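PDB 6OYC: glycosylation Associate Protein 2 from Streptococcus agalactiae serotype V, which probably works with Gap1 and Gap3 in the glycosylation and accessory Sec-dependent export of bacterial surface glycoproteins. Local coordinates for residues Q130-K134 against S306-F310; E195-I200 against A246-V252; P290-P295 against K320-M324; T378-K383 against Y438-I443. One frame throughout, in Å; residues are numbered along the deposited sequence.

Contact 1. Residues Q130-K134 against S306-F310; sequences QYGEK and SAEGF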
loop_
_atom_site.group_PDB
_atom_site.type_symbol
_atom_site.label_atom_id
_atom_site.label_comp_id
_atom_site.label_asym_id
_atom_site.label_seq_id
_atom_site.Cartn_x
_atom_site.Cartn_y
_atom_site.Cartn_z
ATOM N N GLN B 130 9.906 2.406 -0.779
ATOM C CA GLN B 130 8.665 2.879 -0.187
ATOM C C GLN B 130 8.919 3.099 1.294
ATOM O O GLN B 130 9.772 2.428 1.880
ATOM C CB GLN B 130 7.536 1.856 -0.382
ATOM C CG GLN B 130 7.982 0.435 -0.031
ATOM C CD GLN B 130 6.896 -0.632 -0.177
ATOM O OE1 GLN B 130 5.692 -0.336 -0.184
ATOM N NE2 GLN B 130 7.323 -1.889 -0.282
ATOM N N TYR B 131 8.185 4.041 1.897
ATOM C CA TYR B 131 8.223 4.165 3.354
ATOM C C TYR B 131 7.007 4.913 3.879
ATOM O O TYR B 131 6.522 5.866 3.264
ATOM C CB TYR B 131 9.477 4.877 3.877
ATOM C CG TYR B 131 9.620 4.711 5.390
ATOM C CD1 TYR B 131 9.846 3.452 5.954
ATOM C CD2 TYR B 131 9.473 5.793 6.252
ATOM C CE1 TYR B 131 9.957 3.281 7.327
ATOM C CE2 TYR B 131 9.596 5.636 7.641
ATOM C CZ TYR B 131 9.836 4.373 8.168
ATOM O OH TYR B 131 9.946 4.188 9.535
ATOM N N GLY B 132 6.557 4.487 5.049
ATOM C CA GLY B 132 5.597 5.243 5.828
ATOM C C GLY B 132 5.668 4.793 7.266
ATOM O O GLY B 132 6.191 3.716 7.572
ATOM N N GLU B 133 5.152 5.637 8.156
ATOM C CA GLU B 133 5.010 5.264 9.555
ATOM C C GLU B 133 3.990 6.193 10.196
ATOM O O GLU B 133 3.557 7.185 9.602
ATOM C CB GLU B 133 6.357 5.290 10.292
ATOM C CG GLU B 133 6.890 6.667 10.609
ATOM C CD GLU B 133 8.225 6.611 11.365
ATOM O OE1 GLU B 133 9.095 5.805 11.000
ATOM O OE2 GLU B 133 8.412 7.377 12.326
ATOM N N LYS B 134 3.587 5.831 11.404
ATOM C CA LYS B 134 2.510 6.504 12.118
ATOM C C LYS B 134 3.051 7.232 13.347
ATOM O O LYS B 134 3.930 6.724 14.046
ATOM C CB LYS B 134 1.424 5.496 12.544
ATOM C CG LYS B 134 0.431 5.152 11.430
ATOM C CD LYS B 134 -0.247 3.833 11.655
ATOM C CE LYS B 134 0.645 2.669 11.198
ATOM N NZ LYS B 134 -0.059 1.377 11.396
ATOM N N SER B 306 4.718 -2.622 11.321
ATOM C CA SER B 306 4.602 -1.237 11.785
ATOM C C SER B 306 5.002 -0.254 10.695
ATOM O O SER B 306 4.331 0.760 10.486
ATOM C CB SER B 306 5.467 -1.006 13.031
ATOM O OG SER B 306 5.239 -2.017 13.996
ATOM N N ALA B 307 6.117 -0.517 10.017
ATOM C CA ALA B 307 6.516 0.320 8.895
ATOM C C ALA B 307 5.555 0.087 7.740
ATOM O O ALA B 307 5.256 -1.058 7.392
ATOM C CB ALA B 307 7.949 0.006 8.476
ATOM N N GLU B 308 5.055 1.165 7.155
ATOM C CA GLU B 308 4.005 1.011 6.159
ATOM C C GLU B 308 4.574 0.573 4.806
ATOM O O GLU B 308 5.782 0.638 4.561
ATOM C CB GLU B 308 3.218 2.317 6.039
ATOM C CG GLU B 308 2.671 2.763 7.382
ATOM C CD GLU B 308 1.614 3.846 7.264
ATOM O OE1 GLU B 308 1.365 4.360 6.132
ATOM O OE2 GLU B 308 1.033 4.187 8.320
ATOM N N GLY B 309 3.685 0.108 3.932
ATOM C CA GLY B 309 4.040 -0.269 2.576
ATOM C C GLY B 309 3.681 -1.715 2.274
ATOM O O GLY B 309 3.161 -2.448 3.114
ATOM N N PHE B 310 3.964 -2.114 1.031
ATOM C CA PHE B 310 3.647 -3.467 0.568
ATOM C C PHE B 310 4.743 -4.460 0.926
ATOM O O PHE B 310 5.935 -4.188 0.750
ATOM C CB PHE B 310 3.455 -3.496 -0.943
ATOM C CG PHE B 310 2.354 -2.620 -1.430
ATOM C CD1 PHE B 310 1.029 -3.028 -1.322
ATOM C CD2 PHE B 310 2.640 -1.391 -2.004
ATOM C CE1 PHE B 310 0.000 -2.218 -1.761
ATOM C CE2 PHE B 310 1.623 -0.570 -2.456
ATOM C CZ PHE B 310 0.289 -0.986 -2.344
HETATM O O HOH W 1 4.129 3.071 12.242
HETATM O O HOH W 2 1.811 0.116 9.521
#

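Contact 2. Residues E195-I200 against A246-V252; sequences EGDIDI and AKGKGIV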
loop_
_atom_site.group_PDB
_atom_site.type_symbol
_atom_site.label_atom_id
_atom_site.label_comp_id
_atom_site.label_asym_id
_atom_site.label_seq_id
_atom_site.Cartn_x
_atom_site.Cartn_y
_atom_site.Cartn_z
ATOM N N GLU B 195 -17.732 15.190 15.343
ATOM C CA GLU B 195 -19.169 15.258 15.583
ATOM C C GLU B 195 -19.480 16.586 16.251
ATOM O O GLU B 195 -18.811 16.963 17.221
ATOM C CB GLU B 195 -19.661 14.111 16.455
ATOM C CG GLU B 195 -19.235 12.742 15.966
ATOM C CD GLU B 195 -19.379 11.685 17.047
ATOM O OE1 GLU B 195 -18.387 10.982 17.362
ATOM O OE2 GLU B 195 -20.494 11.567 17.597
ATOM N N GLY B 196 -20.486 17.290 15.733
ATOM C CA GLY B 196 -20.880 18.593 16.234
ATOM C C GLY B 196 -20.387 19.718 15.352
ATOM O O GLY B 196 -19.887 19.517 14.241
ATOM N N ASP B 197 -20.522 20.935 15.875
ATOM C CA ASP B 197 -20.046 22.135 15.181
ATOM C C ASP B 197 -18.614 22.452 15.619
ATOM O O ASP B 197 -18.335 23.411 16.343
ATOM C CB ASP B 197 -20.979 23.310 15.445
ATOM C CG ASP B 197 -22.436 22.918 15.359
ATOM O OD1 ASP B 197 -22.888 22.504 14.264
ATOM O OD2 ASP B 197 -23.125 23.012 16.400
ATOM N N ILE B 198 -17.692 21.606 15.168
ATOM C CA ILE B 198 -16.275 21.759 15.460
ATOM C C ILE B 198 -15.536 21.980 14.158
ATOM O O ILE B 198 -15.799 21.305 13.162
ATOM C CB ILE B 198 -15.676 20.534 16.165
ATOM C CG1 ILE B 198 -16.473 20.181 17.395
ATOM C CG2 ILE B 198 -14.215 20.809 16.546
ATOM C CD1 ILE B 198 -15.628 19.415 18.377
ATOM N N ASP B 199 -14.593 22.897 14.176
ATOM C CA ASP B 199 -13.627 23.012 13.105
ATOM C C ASP B 199 -12.253 22.779 13.712
ATOM O O ASP B 199 -11.973 23.240 14.823
ATOM C CB ASP B 199 -13.726 24.384 12.422
ATOM C CG ASP B 199 -15.058 24.584 11.680
ATOM O OD1 ASP B 199 -15.850 23.621 11.571
ATOM O OD2 ASP B 199 -15.313 25.704 11.190
ATOM N N ILE B 200 -11.417 22.026 13.018
ATOM C CA ILE B 200 -10.044 21.829 13.457
ATOM C C ILE B 200 -9.103 22.306 12.361
ATOM O O ILE B 200 -9.399 22.201 11.163
ATOM C CB ILE B 200 -9.740 20.364 13.842
ATOM C CG1 ILE B 200 -9.941 19.442 12.651
ATOM C CG2 ILE B 200 -10.605 19.913 15.015
ATOM C CD1 ILE B 200 -9.505 18.021 12.924
ATOM N N ALA B 246 -8.526 24.149 17.337
ATOM C CA ALA B 246 -9.935 23.814 17.239
ATOM C C ALA B 246 -10.771 25.001 17.691
ATOM O O ALA B 246 -10.293 25.912 18.374
ATOM C CB ALA B 246 -10.296 22.586 18.081
ATOM N N LYS B 247 -12.037 24.968 17.294
ATOM C CA LYS B 247 -13.029 25.928 17.740
ATOM C C LYS B 247 -14.407 25.280 17.659
ATOM O O LYS B 247 -14.633 24.340 16.885
ATOM C CB LYS B 247 -12.984 27.215 16.912
ATOM C CG LYS B 247 -13.280 27.037 15.438
ATOM C CD LYS B 247 -13.405 28.404 14.794
ATOM C CE LYS B 247 -13.800 28.333 13.343
ATOM N NZ LYS B 247 -14.138 29.715 12.871
ATOM N N GLY B 248 -15.327 25.795 18.471
ATOM C CA GLY B 248 -16.674 25.267 18.513
ATOM C C GLY B 248 -16.873 24.262 19.632
ATOM O O GLY B 248 -16.151 24.232 20.628
ATOM N N LYS B 249 -17.877 23.417 19.452
ATOM C CA LYS B 249 -18.297 22.490 20.485
ATOM C C LYS B 249 -18.666 21.155 19.857
ATOM O O LYS B 249 -19.307 21.110 18.804
ATOM C CB LYS B 249 -19.472 23.075 21.275
ATOM C CG LYS B 249 -20.448 22.037 21.849
ATOM C CD LYS B 249 -20.127 21.669 23.303
ATOM C CE LYS B 249 -20.953 20.463 23.840
ATOM N NZ LYS B 249 -20.546 19.104 23.375
ATOM N N GLY B 250 -18.259 20.082 20.501
ATOM C CA GLY B 250 -18.585 18.753 20.063
ATOM C C GLY B 250 -17.456 17.790 20.412
ATOM O O GLY B 250 -16.846 17.893 21.478
ATOM N N ILE B 251 -17.196 16.863 19.491
ATOM C CA ILE B 251 -16.298 15.742 19.734
ATOM C C ILE B 251 -15.308 15.640 18.589
ATOM O O ILE B 251 -15.699 15.689 17.420
ATOM C CB ILE B 251 -17.059 14.413 19.877
ATOM C CG1 ILE B 251 -18.034 14.480 21.046
ATOM C CG2 ILE B 251 -16.073 13.264 20.068
ATOM C CD1 ILE B 251 -18.806 13.200 21.245
ATOM N N VAL B 252 -14.031 15.514 18.926
ATOM C CA VAL B 252 -12.980 15.144 17.985
ATOM C C VAL B 252 -12.482 13.771 18.399
ATOM O O VAL B 252 -12.223 13.543 19.589
ATOM C CB VAL B 252 -11.822 16.160 18.005
ATOM C CG1 VAL B 252 -10.899 15.948 16.816
ATOM C CG2 VAL B 252 -12.359 17.583 18.062
#

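Contact 3. Residues P290-P295 against K320-M324; sequences PVDFKP and KTPFM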
loop_
_atom_site.group_PDB
_atom_site.type_symbol
_atom_site.label_atom_id
_atom_site.label_comp_id
_atom_site.label_asym_id
_atom_site.label_seq_id
_atom_site.Cartn_x
_atom_site.Cartn_y
_atom_site.Cartn_z
ATOM N N PRO B 290 0.359 -6.250 -14.312
ATOM C CA PRO B 290 -0.236 -7.303 -15.161
ATOM C C PRO B 290 0.786 -8.220 -15.807
ATOM O O PRO B 290 0.399 -9.278 -16.299
ATOM C CB PRO B 290 -1.002 -6.503 -16.225
ATOM C CG PRO B 290 -0.152 -5.283 -16.407
ATOM C CD PRO B 290 0.415 -4.954 -15.014
ATOM N N VAL B 291 2.062 -7.835 -15.856
ATOM C CA VAL B 291 3.148 -8.663 -16.384
ATOM C C VAL B 291 2.823 -9.156 -17.798
ATOM O O VAL B 291 2.706 -8.341 -18.719
ATOM C CB VAL B 291 3.472 -9.807 -15.405
ATOM C CG1 VAL B 291 4.831 -10.494 -15.754
ATOM C CG2 VAL B 291 3.524 -9.236 -13.985
ATOM N N ASP B 292 2.703 -10.472 -18.005
ATOM C CA ASP B 292 2.482 -11.001 -19.355
ATOM C C ASP B 292 1.008 -11.183 -19.689
ATOM O O ASP B 292 0.692 -11.717 -20.754
ATOM C CB ASP B 292 3.227 -12.333 -19.569
ATOM C CG ASP B 292 2.857 -13.407 -18.543
ATOM O OD1 ASP B 292 1.714 -13.415 -18.027
ATOM O OD2 ASP B 292 3.727 -14.258 -18.255
ATOM N N PHE B 293 0.107 -10.758 -18.805
ATOM C CA PHE B 293 -1.333 -10.754 -19.051
ATOM C C PHE B 293 -1.889 -12.161 -19.247
ATOM O O PHE B 293 -2.977 -12.335 -19.809
ATOM C CB PHE B 293 -1.696 -9.885 -20.259
ATOM C CG PHE B 293 -1.475 -8.401 -20.058
ATOM C CD1 PHE B 293 -0.198 -7.853 -20.128
ATOM C CD2 PHE B 293 -2.556 -7.544 -19.868
ATOM C CE1 PHE B 293 0.005 -6.480 -19.992
ATOM C CE2 PHE B 293 -2.360 -6.166 -19.731
ATOM C CZ PHE B 293 -1.076 -5.635 -19.795
ATOM N N LYS B 294 -1.166 -13.136 -18.776
ATOM C CA LYS B 294 -1.595 -14.496 -18.849
ATOM C C LYS B 294 -1.869 -15.004 -17.451
ATOM O O LYS B 294 -1.251 -14.605 -16.529
ATOM C CB LYS B 294 -0.541 -15.314 -19.557
ATOM C CG LYS B 294 -0.220 -14.747 -20.907
ATOM C CD LYS B 294 0.532 -15.717 -21.762
ATOM C CE LYS B 294 1.476 -15.008 -22.685
ATOM N NZ LYS B 294 2.867 -15.362 -22.317
ATOM N N PRO B 295 -2.803 -15.922 -17.319
ATOM C CA PRO B 295 -3.200 -16.487 -16.035
ATOM C C PRO B 295 -2.130 -17.231 -15.320
ATOM O O PRO B 295 -1.263 -17.761 -15.921
ATOM C CB PRO B 295 -4.278 -17.456 -16.421
ATOM C CG PRO B 295 -4.830 -16.917 -17.671
ATOM C CD PRO B 295 -3.658 -16.391 -18.401
ATOM N N LYS B 320 6.808 -14.288 -12.298
ATOM C CA LYS B 320 6.573 -13.949 -13.703
ATOM C C LYS B 320 5.097 -14.090 -14.076
ATOM O O LYS B 320 4.739 -14.309 -15.237
ATOM C CB LYS B 320 7.474 -14.784 -14.620
ATOM C CG LYS B 320 8.969 -14.671 -14.280
ATOM C CD LYS B 320 9.546 -13.301 -14.688
ATOM C CE LYS B 320 11.016 -13.391 -15.118
ATOM N NZ LYS B 320 11.293 -12.718 -16.436
ATOM N N THR B 321 4.229 -13.950 -13.091
ATOM C CA THR B 321 2.789 -13.983 -13.260
ATOM C C THR B 321 2.198 -12.608 -12.938
ATOM O O THR B 321 2.826 -11.809 -12.235
ATOM C CB THR B 321 2.200 -15.063 -12.334
ATOM O OG1 THR B 321 0.820 -15.293 -12.644
ATOM C CG2 THR B 321 2.330 -14.645 -10.874
ATOM N N PRO B 322 1.019 -12.275 -13.467
ATOM C CA PRO B 322 0.366 -11.027 -13.041
ATOM C C PRO B 322 0.068 -11.090 -11.557
ATOM O O PRO B 322 -0.326 -12.138 -11.038
ATOM C CB PRO B 322 -0.921 -10.979 -13.870
ATOM C CG PRO B 322 -0.679 -11.930 -15.020
ATOM C CD PRO B 322 0.270 -12.970 -14.529
ATOM N N PHE B 323 0.266 -9.962 -10.864
ATOM C CA PHE B 323 0.163 -10.006 -9.411
ATOM C C PHE B 323 -0.348 -8.699 -8.817
ATOM O O PHE B 323 -0.211 -7.610 -9.388
ATOM C CB PHE B 323 1.501 -10.395 -8.762
ATOM C CG PHE B 323 2.584 -9.345 -8.840
ATOM C CD1 PHE B 323 3.424 -9.278 -9.937
ATOM C CD2 PHE B 323 2.804 -8.467 -7.770
ATOM C CE1 PHE B 323 4.449 -8.348 -10.002
ATOM C CE2 PHE B 323 3.835 -7.524 -7.814
ATOM C CZ PHE B 323 4.658 -7.458 -8.932
ATOM N N MET B 324 -0.946 -8.841 -7.645
ATOM C CA MET B 324 -1.504 -7.742 -6.887
ATOM C C MET B 324 -0.988 -7.851 -5.463
ATOM O O MET B 324 -0.886 -8.958 -4.920
ATOM C CB MET B 324 -3.027 -7.784 -6.922
ATOM C CG MET B 324 -3.721 -6.525 -6.477
ATOM S SD MET B 324 -5.501 -6.719 -6.722
ATOM C CE MET B 324 -6.158 -5.337 -5.781
#

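Contact 4. Residues T378-K383 against Y438-I443; sequences TYHGAK and YFWKSI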
loop_
_atom_site.group_PDB
_atom_site.type_symbol
_atom_site.label_atom_id
_atom_site.label_comp_id
_atom_site.label_asym_id
_atom_site.label_seq_id
_atom_site.Cartn_x
_atom_site.Cartn_y
_atom_site.Cartn_z
ATOM N N THR B 378 -8.312 -15.430 3.116
ATOM C CA THR B 378 -9.434 -16.351 3.297
ATOM C C THR B 378 -10.759 -15.616 3.503
ATOM O O THR B 378 -11.774 -15.989 2.904
ATOM C CB THR B 378 -9.148 -17.292 4.474
ATOM O OG1 THR B 378 -7.846 -17.882 4.318
ATOM C CG2 THR B 378 -10.179 -18.392 4.534
ATOM N N TYR B 379 -10.775 -14.567 4.335
ATOM C CA TYR B 379 -12.023 -13.850 4.603
ATOM C C TYR B 379 -12.605 -13.251 3.331
ATOM O O TYR B 379 -13.821 -13.320 3.103
ATOM C CB TYR B 379 -11.789 -12.756 5.656
ATOM C CG TYR B 379 -13.008 -11.925 6.034
ATOM C CD1 TYR B 379 -13.347 -10.786 5.313
ATOM C CD2 TYR B 379 -13.809 -12.272 7.119
ATOM C CE1 TYR B 379 -14.462 -10.022 5.654
ATOM C CE2 TYR B 379 -14.923 -11.507 7.470
ATOM C CZ TYR B 379 -15.237 -10.384 6.735
ATOM O OH TYR B 379 -16.330 -9.602 7.069
ATOM N N HIS B 380 -11.759 -12.644 2.497
ATOM C CA HIS B 380 -12.268 -12.051 1.264
ATOM C C HIS B 380 -12.392 -13.093 0.153
ATOM O O HIS B 380 -13.211 -12.924 -0.759
ATOM C CB HIS B 380 -11.376 -10.872 0.842
ATOM C CG HIS B 380 -11.407 -9.720 1.806
ATOM N ND1 HIS B 380 -12.490 -8.871 1.919
ATOM C CD2 HIS B 380 -10.503 -9.294 2.723
ATOM C CE1 HIS B 380 -12.248 -7.968 2.854
ATOM N NE2 HIS B 380 -11.051 -8.203 3.361
ATOM N N GLY B 381 -11.599 -14.173 0.224
ATOM C CA GLY B 381 -11.758 -15.281 -0.710
ATOM C C GLY B 381 -13.181 -15.802 -0.765
ATOM O O GLY B 381 -13.698 -16.112 -1.840
ATOM N N ALA B 382 -13.843 -15.860 0.394
ATOM C CA ALA B 382 -15.256 -16.225 0.465
ATOM C C ALA B 382 -16.129 -15.445 -0.516
ATOM O O ALA B 382 -17.148 -15.963 -0.982
ATOM C CB ALA B 382 -15.756 -16.020 1.901
ATOM N N LYS B 383 -15.763 -14.211 -0.840
ATOM C CA LYS B 383 -16.540 -13.425 -1.785
ATOM C C LYS B 383 -16.015 -13.525 -3.202
ATOM O O LYS B 383 -16.630 -12.964 -4.119
ATOM C CB LYS B 383 -16.567 -11.956 -1.367
ATOM C CG LYS B 383 -17.625 -11.635 -0.338
ATOM C CD LYS B 383 -17.132 -12.026 1.043
ATOM C CE LYS B 383 -17.609 -11.073 2.126
ATOM N NZ LYS B 383 -16.814 -11.316 3.374
ATOM N N TYR B 438 -17.422 -13.451 13.383
ATOM C CA TYR B 438 -17.334 -12.537 12.249
ATOM C C TYR B 438 -16.591 -13.166 11.079
ATOM O O TYR B 438 -17.002 -13.030 9.919
ATOM C CB TYR B 438 -16.629 -11.261 12.698
ATOM C CG TYR B 438 -16.681 -10.124 11.716
ATOM C CD1 TYR B 438 -17.821 -9.343 11.592
ATOM C CD2 TYR B 438 -15.579 -9.809 10.940
ATOM C CE1 TYR B 438 -17.864 -8.279 10.712
ATOM C CE2 TYR B 438 -15.616 -8.748 10.051
ATOM C CZ TYR B 438 -16.760 -7.987 9.947
ATOM O OH TYR B 438 -16.806 -6.936 9.072
ATOM N N PHE B 439 -15.490 -13.857 11.364
ATOM C CA PHE B 439 -14.749 -14.523 10.300
ATOM C C PHE B 439 -15.574 -15.638 9.651
ATOM O O PHE B 439 -15.700 -15.694 8.418
ATOM C CB PHE B 439 -13.428 -15.073 10.847
ATOM C CG PHE B 439 -12.649 -15.871 9.836
ATOM C CD1 PHE B 439 -11.795 -15.237 8.943
ATOM C CD2 PHE B 439 -12.789 -17.253 9.761
ATOM C CE1 PHE B 439 -11.089 -15.968 8.006
ATOM C CE2 PHE B 439 -12.086 -17.986 8.828
ATOM C CZ PHE B 439 -11.238 -17.350 7.949
ATOM N N TRP B 440 -16.148 -16.537 10.461
ATOM C CA TRP B 440 -16.791 -17.724 9.892
ATOM C C TRP B 440 -18.098 -17.408 9.179
ATOM O O TRP B 440 -18.489 -18.169 8.292
ATOM C CB TRP B 440 -17.005 -18.775 10.976
ATOM C CG TRP B 440 -15.726 -19.180 11.530
ATOM C CD1 TRP B 440 -15.211 -18.806 12.725
ATOM C CD2 TRP B 440 -14.731 -19.991 10.892
ATOM N NE1 TRP B 440 -13.957 -19.348 12.887
ATOM C CE2 TRP B 440 -13.642 -20.081 11.774
ATOM C CE3 TRP B 440 -14.660 -20.659 9.669
ATOM C CZ2 TRP B 440 -12.495 -20.813 11.473
ATOM C CZ3 TRP B 440 -13.517 -21.386 9.374
ATOM C CH2 TRP B 440 -12.454 -21.455 10.267
ATOM N N LYS B 441 -18.757 -16.293 9.521
ATOM C CA LYS B 441 -19.972 -15.928 8.808
ATOM C C LYS B 441 -19.664 -15.608 7.349
ATOM O O LYS B 441 -20.457 -15.913 6.454
ATOM C CB LYS B 441 -20.673 -14.753 9.497
ATOM C CG LYS B 441 -21.471 -13.851 8.554
ATOM C CD LYS B 441 -21.816 -12.507 9.189
ATOM C CE LYS B 441 -22.552 -11.609 8.212
ATOM N NZ LYS B 441 -24.036 -11.749 8.315
ATOM N N SER B 442 -18.518 -14.988 7.092
ATOM C CA SER B 442 -18.088 -14.793 5.712
ATOM C C SER B 442 -17.835 -16.133 5.033
ATOM O O SER B 442 -18.205 -16.338 3.873
ATOM C CB SER B 442 -16.827 -13.922 5.689
ATOM O OG SER B 442 -16.369 -13.701 4.371
ATOM N N ILE B 443 -17.197 -17.053 5.753
ATOM C CA ILE B 443 -16.921 -18.386 5.225
ATOM C C ILE B 443 -18.225 -19.114 4.911
ATOM O O ILE B 443 -18.487 -19.478 3.761
ATOM C CB ILE B 443 -16.060 -19.183 6.219
ATOM C CG1 ILE B 443 -14.703 -18.496 6.412
ATOM C CG2 ILE B 443 -15.905 -20.614 5.752
ATOM C CD1 ILE B 443 -14.056 -18.041 5.127
#

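Contact 1. Residues Q130-K134 against S306-F310
Gln130 lays its side chain against the backbone of Gly309 and Phe310. Its carboxamide makes a paired hydrogen bond to one residue: Phe310 N donates to Gln130 OE1 at 2.8 Å, and Gln130 NE2 donates to Phe310 O at 2.9 Å. Gln130 OE1 also lies 3.2 Å from Gly309 CA, where a beta carbon would clash, so the glycine permits this approach. The segments run roughly antiparallel, 149° apart, and a nearly straight backbone bond joins Glu308 N to Gly132 O at 2.8 Å. Past it, water takes over: one molecule links Lys134 N (2.9 Å) to Ser306 O (2.9 Å), and another sits between Lys134 NZ and the same carbonyl. Tyr131 CE1 adds an apolar touch on Ala307 CB at 4.0 Å. Lys134 and Glu308 approach without forming a salt bridge, NZ to OE2 being 4.3 Å. Each is committed elsewhere, Lys134 to the carbonyls of Leu331 and Pro329, Glu308 to Arg260 and His258 of strand 251-262. Strand 132-135 belongs to the beta-rich domain, whereas 306-310 lies in the loop between strand 297-301 and helix 313-318 of the alpha/beta-hydrolase-like domain. With amides, water and divided charges dominating and few apolar contacts, the chemistry implies a directional, polar junction between the two domains.

Contact 2. Residues E195-I200 against A246-V252
How two beta strands can turn a corner together is well illustrated by residues 195-200 and 246-252, which stay in antiparallel register while both chains bend. Hydrogen bonds hold either end of the bend: Glu195 N to Ile251 O is 2.9 Å and Ile251 N to Glu195 O 2.8 Å, while Lys247 N reaches Asp199 O at 3.0 Å. At the corner, Asp197 centres an inverse gamma turn, and Gly196, Gly248 and Gly250 adopt positive phi values (102°, 96° and 148°) at positions where a beta carbon would collide with the opposite segment. Backbone alternation sets the faces, and the rotamers decide what each side chain touches there. Ile198, in the m,t conformation, brings CD1 within 3.8 Å of Val252 CG2. Ile200 takes the p rotamer for chi1 and sets CG2 4.1 Å from Ala246 CB and 4.2 Å from Val252 CG2. On the face bearing Asp199 and Lys247, the lysine, p then fully extended, runs beside the m aspartate: Lys247 CE is 3.7 Å from Asp199 OD2, although NZ remains beyond salt-bridge range. Glu195 lies near Ile251 CG2, with OE1 at 4.2 Å, and forms a salt bridge with Lys253. Strand 185-195 turns into 198-208, and 238-247 into 251-262, so that both chains change sheets at one paired corner, characteristic of antiparallel beta-sandwich and barrel domains with an apolar interior.

Contact 3. Residues P290-P295 against K320-M324
Both backbones leave regular structure by way of an unusual conformation. Residues 290-293 make a type II' turn closed by Phe293 N to Pro290 O at 2.9 Å, with Val291 at phi 53°, psi -117°, a positive-phi position more often held by glycine. An Asx turn follows, Lys294 N donating to Asp292 OD1 at 3.0 Å. The other segment departs from helix 313-318 through Lys320, also at positive phi, and straightens into strand 323-327. The closest alpha carbons are Pro290 CA and Pro322 CA, 4.3 Å apart, yet no hydrogen bond crosses the interface. Such a join follows from the topology of an alpha/beta-hydrolase-like sheet: strand 323-327 lies between 283-289 and 297-301, so the loop connecting those two must pass over its beginning, while helix 313-318 belongs to the beta-alpha-beta crossover from 297-301 to 323-327. Pro322 fills the curve of that loop, its CG 3.1 Å from Pro290 O and its CD 3.0 Å from Lys294 O. Val291 points toward the other segment, with CG2 3.2 Å from Thr321 O and 4.0 Å from Phe323 CD1. Asp292 OD2 and Lys320 O, both acceptors, come within 3.2 Å of each other. Arg516 brings positive charge nearby, forming a salt bridge with Asp292 and hydrogen bonds with the carbonyls of Lys294 and Pro295.

Contact 4. Residues T378-K383 against Y438-I443
Polar, aromatic and aliphatic contacts each make a distinct contribution where these two helical segments meet. The hydrogen bonds converge on one hydroxyl: Ser442 OG donates to Tyr379 O at 2.9 Å and accepts from Lys383 NZ at 2.6 Å, tying the end of the first segment to the flank of the second helix. Aromatic packing centres on Tyr379. One face of its ring receives Ser442 CB in a CH-pi contact, the carbon 3.9 Å from the ring centroid. The ring of Tyr438 is nearly parallel, at 15°, but with centroids 5.5 Å apart the pair is slid so far that overlap is slight. Both phenol hydroxyls hydrogen-bond to Glu344 of helix 341-358, which gives the two tyrosines a common partner. Apolar contacts complete the interface: Tyr379 CD2 is 4.0 Å from Phe439 CD1, Thr378 CG2 meets the edge of the Phe439 ring at 3.7 Å from CZ, and Ile443 CD1 lies 3.9 Å from Thr378 CG2 and 4.2 Å from Ala382 CB. Helix 372-381 follows strand 365-370 in the hydrolase-like domain, after what resembles a nucleophile elbow. Its Thr378 rests on strand 388-392 and its His380 on helix 341-358, while Phe439 of helix 429-444 stacks on Phe396 and meets Tyr375 edge-to-face.

The four contacts are spread over a beta-rich domain and a hydrolase-like domain. Contact 2 lies farthest out, at a corner of the beta-rich domain; along the chain it is nested inside the loop closed by contact 1, and both reach the sheet containing strands 132-135 and 251-262, their centres 30 Å apart. Contact 1 crosses contact 3 in sequence, with nearest atoms about 7 Å apart. Contact 3 and contact 4, the last to close, belong to the hydrolase-like domain, with centres 25 Å apart. Contacts 2 and 3, with centres 48 Å apart, lie on opposite sides of the chain's centre. Contact 1, near that centre, joins the two domains because its segments come one from each.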